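Local coordinates for protein histidinol-phosphatase (Listeria monocytogenes serotype 4b str. H7858, PDB 6NLR) that probably hydrolyses L-histidinol phosphate to L-histidinol and phosphate in histidine biosynthesis, using a trinuclear metal centre of the PHP family, at residues Glu93-Ile98 / Leu122-Gly127; Ser133-Ala138 / Ile182-Lys187. All blocks are in the same frame, centred on the assembly; numbering follows the deposited sequence.

Contact 1: residues Glu93-Ile98 / Leu122-Gly127. With MN (manganese (II) ion), chain E; CO (cobalt (II) ion), chain F.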
loop_
_atom_site.group_PDB
_atom_site.type_symbol
_atom_site.label_atom_id
_atom_site.label_comp_id
_atom_site.label_asym_id
_atom_site.label_seq_id
_atom_site.Cartn_x
_atom_site.Cartn_y
_atom_site.Cartn_z
ATOM N N GLU A 93 -7.464 0.404 -0.998
ATOM C CA GLU A 93 -6.252 -0.084 -0.324
ATOM C C GLU A 93 -6.747 -0.684 0.988
ATOM O O GLU A 93 -7.134 0.080 1.911
ATOM C CB GLU A 93 -5.214 1.005 -0.105
ATOM C CG GLU A 93 -3.896 0.414 0.378
ATOM C CD GLU A 93 -2.791 1.417 0.631
ATOM O OE1 GLU A 93 -3.053 2.621 0.450
ATOM O OE2 GLU A 93 -1.671 0.980 0.998
ATOM N N VAL A 94 -6.789 -2.013 1.023
ATOM C CA VAL A 94 -7.322 -2.797 2.156
ATOM C C VAL A 94 -6.166 -3.078 3.109
ATOM O O VAL A 94 -5.173 -3.664 2.683
ATOM C CB VAL A 94 -8.004 -4.075 1.652
ATOM C CG1 VAL A 94 -8.598 -4.863 2.801
ATOM C CG2 VAL A 94 -9.073 -3.747 0.610
ATOM N N ASP A 95 -6.307 -2.677 4.369
ATOM C CA ASP A 95 -5.355 -3.074 5.432
ATOM C C ASP A 95 -5.484 -4.582 5.643
ATOM O O ASP A 95 -6.628 -5.073 5.835
ATOM C CB ASP A 95 -5.610 -2.314 6.732
ATOM C CG ASP A 95 -4.917 -0.974 6.728
ATOM O OD1 ASP A 95 -3.710 -0.931 7.095
ATOM O OD2 ASP A 95 -5.562 -0.019 6.287
ATOM N N TYR A 96 -4.356 -5.283 5.621
ATOM C CA TYR A 96 -4.240 -6.612 6.250
ATOM C C TYR A 96 -4.057 -6.351 7.752
ATOM O O TYR A 96 -3.026 -5.769 8.170
ATOM C CB TYR A 96 -3.147 -7.480 5.631
ATOM C CG TYR A 96 -3.157 -8.849 6.245
ATOM C CD1 TYR A 96 -4.212 -9.725 5.998
ATOM C CD2 TYR A 96 -2.199 -9.235 7.165
ATOM C CE1 TYR A 96 -4.280 -10.962 6.619
ATOM C CE2 TYR A 96 -2.243 -10.480 7.770
ATOM C CZ TYR A 96 -3.290 -11.338 7.497
ATOM O OH TYR A 96 -3.337 -12.546 8.096
ATOM N N LEU A 97 -5.081 -6.703 8.531
ATOM C CA LEU A 97 -5.098 -6.536 10.010
ATOM C C LEU A 97 -4.905 -7.919 10.648
ATOM O O LEU A 97 -5.848 -8.750 10.620
ATOM C CB LEU A 97 -6.423 -5.880 10.414
ATOM C CG LEU A 97 -6.681 -4.483 9.839
ATOM C CD1 LEU A 97 -8.057 -3.973 10.254
ATOM C CD2 LEU A 97 -5.601 -3.474 10.246
ATOM N N ILE A 98 -3.703 -8.158 11.161
ATOM C CA ILE A 98 -3.300 -9.460 11.773
ATOM C C ILE A 98 -4.259 -9.759 12.933
ATOM O O ILE A 98 -4.425 -8.887 13.813
ATOM C CB ILE A 98 -1.828 -9.398 12.217
ATOM C CG1 ILE A 98 -0.896 -9.244 11.010
ATOM C CG2 ILE A 98 -1.456 -10.622 13.064
ATOM C CD1 ILE A 98 0.433 -8.630 11.341
ATOM N N LEU A 122 -0.016 -4.048 4.208
ATOM C CA LEU A 122 0.305 -4.139 5.654
ATOM C C LEU A 122 0.848 -2.782 6.145
ATOM O O LEU A 122 1.940 -2.354 5.673
ATOM C CB LEU A 122 1.307 -5.275 5.854
ATOM C CG LEU A 122 1.669 -5.561 7.303
ATOM C CD1 LEU A 122 0.485 -6.191 8.037
ATOM C CD2 LEU A 122 2.901 -6.430 7.370
ATOM N N HIS A 123 0.165 -2.170 7.115
ATOM C CA HIS A 123 0.532 -0.843 7.694
ATOM C C HIS A 123 0.729 -0.921 9.212
ATOM O O HIS A 123 1.292 0.039 9.769
ATOM C CB HIS A 123 -0.528 0.228 7.398
ATOM C CG HIS A 123 -0.747 0.532 5.952
ATOM N ND1 HIS A 123 -1.990 0.393 5.361
ATOM C CD2 HIS A 123 0.086 0.950 4.976
ATOM C CE1 HIS A 123 -1.909 0.720 4.083
ATOM N NE2 HIS A 123 -0.653 1.037 3.821
ATOM N N PHE A 124 0.271 -1.989 9.865
ATOM C CA PHE A 124 0.277 -2.121 11.341
ATOM C C PHE A 124 0.843 -3.488 11.732
ATOM O O PHE A 124 0.496 -4.510 11.109
ATOM C CB PHE A 124 -1.134 -1.973 11.907
ATOM C CG PHE A 124 -1.768 -0.620 11.711
ATOM C CD1 PHE A 124 -1.518 0.410 12.601
ATOM C CD2 PHE A 124 -2.651 -0.400 10.657
ATOM C CE1 PHE A 124 -2.125 1.646 12.427
ATOM C CE2 PHE A 124 -3.237 0.839 10.473
ATOM C CZ PHE A 124 -2.969 1.858 11.356
ATOM N N LEU A 125 1.695 -3.495 12.748
ATOM C CA LEU A 125 2.217 -4.718 13.401
ATOM C C LEU A 125 1.959 -4.617 14.890
ATOM O O LEU A 125 1.850 -3.497 15.413
ATOM C CB LEU A 125 3.735 -4.784 13.215
ATOM C CG LEU A 125 4.243 -5.265 11.881
ATOM C CD1 LEU A 125 5.768 -5.180 11.878
ATOM C CD2 LEU A 125 3.754 -6.680 11.621
ATOM N N GLU A 126 1.923 -5.763 15.554
ATOM C CA GLU A 126 1.979 -5.819 17.033
ATOM C C GLU A 126 3.263 -5.114 17.479
ATOM O O GLU A 126 4.342 -5.408 16.907
ATOM C CB GLU A 126 1.932 -7.261 17.538
ATOM C CG GLU A 126 2.500 -7.384 18.931
ATOM C CD GLU A 126 2.032 -8.580 19.725
ATOM O OE1 GLU A 126 1.451 -9.512 19.101
ATOM O OE2 GLU A 126 2.242 -8.568 20.950
ATOM N N GLY A 127 3.151 -4.225 18.457
ATOM C CA GLY A 127 4.311 -3.515 19.008
ATOM C C GLY A 127 4.088 -3.164 20.451
ATOM O O GLY A 127 3.252 -3.810 21.121
HETATM MN MN MN E . -0.170 1.987 2.026
HETATM CO CO CO F . -1.698 4.020 -0.494
HETATM O O HOH W 1 -2.311 -3.009 8.085
HETATM O O HOH W 2 -1.846 -5.827 10.668
HETATM O O HOH W 3 1.709 2.980 2.963
HETATM O O HOH W 4 -0.045 2.974 0.527
#
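Glu93 and His123 meet through metal. The glutamate chain runs extended, CG anti to the backbone N (chi1 -171°), and its carboxylate bridges two ions: OE1 lies 2.2 Å from the cobalt and OE2 lies 2.1 Å from the manganese. His123 NE2 takes the same manganese at 2.1 Å, so the 3.0 Å between Glu93 OE2 and His123 NE2 separates two ligands of one ion. Carboxylate and imidazole planes stand 70° apart. His181 completes the protein ligands of this manganese, His6, His8 and Asp258 join Glu93 on the cobalt, and Ser121 OG also hydrogen-bonds Glu93 OE2.

The other ring nitrogen makes the direct hydrogen bond. His123 ND1 donates to Asp95 OD1 at 2.8 Å; the acceptor lies near the imidazole plane, whereas the nitrogen sits above the carboxylate plane. A short acidic side chain suits this place: OD1 reaches the ring edge at ND1 while NE2 is kept for the manganese.

Two waters link the chains beyond, where the strands of this beta-alpha-beta unit diverge. One molecule accepts from His123 N and donates to Asp95 OD1 and Tyr96 O; a second accepts from Ile98 N and donates to Tyr96 O and Phe124 O.

Farther from the metals the contact turns apolar. Leu122 CD1 touches the edge of the Tyr96 ring at CD2 (4.2 Å) and also packs on Ile98 CD1, which meets Leu125 CD2 at 3.9 Å. Branched aliphatic chains suit this end, where Leu122 also meets Tyr159 and Ile98 meets Gln165 of helix 152-168.

Asp95 thus acts as a second-shell residue: its bond and the NE2-manganese bond together set the rotation of the imidazole, and it would be expected to make the ring a stronger electron donor.

Contact 2: residues Ser133-Ala138 / Ile182-Lys187. Unlike the reference sequence in segment 133-138: Ile134 (reference Leu).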
loop_
_atom_site.group_PDB
_atom_site.type_symbol
_atom_site.label_atom_id
_atom_site.label_comp_id
_atom_site.label_asym_id
_atom_site.label_seq_id
_atom_site.Cartn_x
_atom_site.Cartn_y
_atom_site.Cartn_z
ATOM N N SER A 133 2.004 1.521 14.135
ATOM C CA SER A 133 2.102 1.908 12.712
ATOM C C SER A 133 3.529 1.673 12.212
ATOM O O SER A 133 4.475 2.083 12.885
ATOM C CB SER A 133 1.700 3.344 12.544
ATOM O OG SER A 133 1.919 3.762 11.204
ATOM N N ILE A 134 3.649 1.101 11.021
ATOM C CA ILE A 134 4.918 0.908 10.273
ATOM C C ILE A 134 5.344 2.245 9.650
ATOM O O ILE A 134 6.563 2.457 9.509
ATOM C CB ILE A 134 4.726 -0.181 9.199
ATOM C CG1 ILE A 134 4.488 -1.544 9.851
ATOM C CG2 ILE A 134 5.893 -0.202 8.219
ATOM C CD1 ILE A 134 3.804 -2.544 8.949
ATOM N N ASP A 135 4.395 3.119 9.295
ATOM C CA ASP A 135 4.679 4.205 8.312
ATOM C C ASP A 135 4.281 5.601 8.817
ATOM O O ASP A 135 4.336 6.517 8.017
ATOM C CB ASP A 135 4.021 3.887 6.959
ATOM C CG ASP A 135 2.505 3.811 6.974
ATOM O OD1 ASP A 135 1.922 3.823 8.059
ATOM O OD2 ASP A 135 1.917 3.739 5.893
ATOM N N PHE A 136 3.956 5.794 10.096
ATOM C CA PHE A 136 3.520 7.126 10.571
ATOM C C PHE A 136 4.732 8.063 10.688
ATOM O O PHE A 136 4.712 9.149 10.135
ATOM C CB PHE A 136 2.719 7.036 11.869
ATOM C CG PHE A 136 2.226 8.389 12.313
ATOM C CD1 PHE A 136 1.180 9.021 11.643
ATOM C CD2 PHE A 136 2.857 9.064 13.345
ATOM C CE1 PHE A 136 0.765 10.289 12.030
ATOM C CE2 PHE A 136 2.465 10.348 13.702
ATOM C CZ PHE A 136 1.414 10.949 13.059
ATOM N N SER A 137 5.770 7.689 11.422
ATOM C CA SER A 137 6.953 8.561 11.597
ATOM C C SER A 137 8.128 7.715 12.079
ATOM O O SER A 137 7.895 6.642 12.707
ATOM C CB SER A 137 6.678 9.715 12.547
ATOM O OG SER A 137 6.833 9.279 13.904
ATOM N N ALA A 138 9.339 8.188 11.809
ATOM C CA ALA A 138 10.585 7.503 12.213
ATOM C C ALA A 138 10.562 7.242 13.727
ATOM O O ALA A 138 10.889 6.107 14.137
ATOM C CB ALA A 138 11.766 8.336 11.803
ATOM N N ILE A 182 5.691 -3.739 -0.803
ATOM C CA ILE A 182 6.130 -4.859 0.086
ATOM C C ILE A 182 7.522 -4.644 0.713
ATOM O O ILE A 182 8.086 -5.642 1.199
ATOM C CB ILE A 182 6.070 -6.223 -0.614
ATOM C CG1 ILE A 182 7.019 -6.313 -1.811
ATOM C CG2 ILE A 182 4.639 -6.583 -0.961
ATOM C CD1 ILE A 182 7.331 -7.751 -2.216
ATOM N N SER A 183 8.064 -3.432 0.761
ATOM C CA SER A 183 9.278 -3.141 1.569
ATOM C C SER A 183 9.041 -1.871 2.397
ATOM O O SER A 183 10.002 -1.062 2.554
ATOM C CB SER A 183 10.500 -3.022 0.689
ATOM O OG SER A 183 10.344 -1.955 -0.246
ATOM N N LEU A 184 7.824 -1.706 2.917
ATOM C CA LEU A 184 7.419 -0.484 3.673
ATOM C C LEU A 184 8.254 -0.361 4.959
ATOM O O LEU A 184 8.331 0.740 5.503
ATOM C CB LEU A 184 5.922 -0.521 4.000
ATOM C CG LEU A 184 5.356 0.798 4.549
ATOM C CD1 LEU A 184 5.327 1.868 3.455
ATOM C CD2 LEU A 184 3.958 0.587 5.104
ATOM N N CYS A 185 8.855 -1.452 5.421
ATOM C CA CYS A 185 9.831 -1.487 6.546
ATOM C C CYS A 185 11.070 -0.626 6.233
ATOM O O CYS A 185 11.838 -0.376 7.187
ATOM C CB CYS A 185 10.244 -2.922 6.864
ATOM S SG CYS A 185 11.001 -3.825 5.473
ATOM N N GLN A 186 11.224 -0.123 5.002
ATOM C CA GLN A 186 12.375 0.751 4.604
ATOM C C GLN A 186 11.984 2.237 4.578
ATOM O O GLN A 186 12.843 3.070 4.254
ATOM C CB GLN A 186 12.936 0.335 3.236
ATOM C CG GLN A 186 13.302 -1.139 3.148
ATOM C CD GLN A 186 14.273 -1.605 4.206
ATOM O OE1 GLN A 186 14.044 -2.609 4.885
ATOM N NE2 GLN A 186 15.379 -0.877 4.363
ATOM N N LYS A 187 10.747 2.585 4.939
ATOM C CA LYS A 187 10.270 3.985 4.788
ATOM C C LYS A 187 11.129 4.943 5.622
ATOM O O LYS A 187 11.324 6.083 5.162
ATOM C CB LYS A 187 8.798 4.135 5.157
ATOM C CG LYS A 187 8.286 5.562 5.038
ATOM C CD LYS A 187 6.811 5.692 5.222
ATOM C CE LYS A 187 6.326 7.126 5.117
ATOM N NZ LYS A 187 4.857 7.149 5.281
HETATM O O HOH W 5 8.823 1.784 8.105
HETATM O O HOH W 6 2.984 5.485 3.883
#
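An irregular loop, 133-138, approaches a segment with a short 3-10 turn at 184-186, Ile134 lying nearest Cys185 and Asp135 nearest Lys187, with CA atoms 6.6 Å apart in both pairs, and a water that donates to both Ile134 O and Leu184 O joins the backbones. Leu184 fills the middle of the contact. Its CD2 methyl lies 3.8 Å from Ile134 CG2 and also touches Asp135 CB, so one branched residue packs against two consecutive side chains. Ile134 meets Leu184 through CG2 and also packs against Tyr141 and Ile145 of helix 138-149.

Segment 133-138 links strand 130-133 to that helix. It begins with an ST turn, Asp135 N donating to Ser133 OG at 3.2 Å, and Ser137 then caps the helix N-terminus by accepting from Asp140 N.

The polar part of the contact belongs to Lys187. All its torsions are near 180°, and this full extension carries NZ past Asp135 CB to the backbone, where it donates to Asp135 O at 2.9 Å. The ammonium approaches in the carbonyl plane, on a lone pair, with a C=O...N angle of 144°. On the way, Lys187 CD lies 3.7 Å from Asp135 CB. The Asp135 carboxylate is not in direct contact with the ammonium: OD2 stays 4.5 Å from NZ, and a water that accepts from NZ can donate to OD2, though other acceptors compete for its protons. Asp135 CG sits between the backbone N and the carbonyl carbon (chi1 63°), which puts CG 4.0 Å from Leu184 CD2; the side chain is about 4 Å, nearest atoms, from a bound sulfate.

Both contacts are largely buried and adjoin, their centres 11 Å apart. Contact 1 joins neighbouring strands of the five-stranded sheet at their metal-binding end; contact 2 joins two loops, one of which follows the edge strand of that sheet. His123 connects them: its carbonyl O probably accepts from Ile134 N at 2.9 Å, and its ring CD2 packs against Asp135 OD2. Leu184 CD2 likewise rests on Leu122 O. Their chemistry differs accordingly. Contact 1 supplies first-shell metal ligands and a carboxylate behind the histidine, whereas contact 2 is held by a lysine, a leucine and bridging waters, and borders the sulfate-occupied pocket through Asp135.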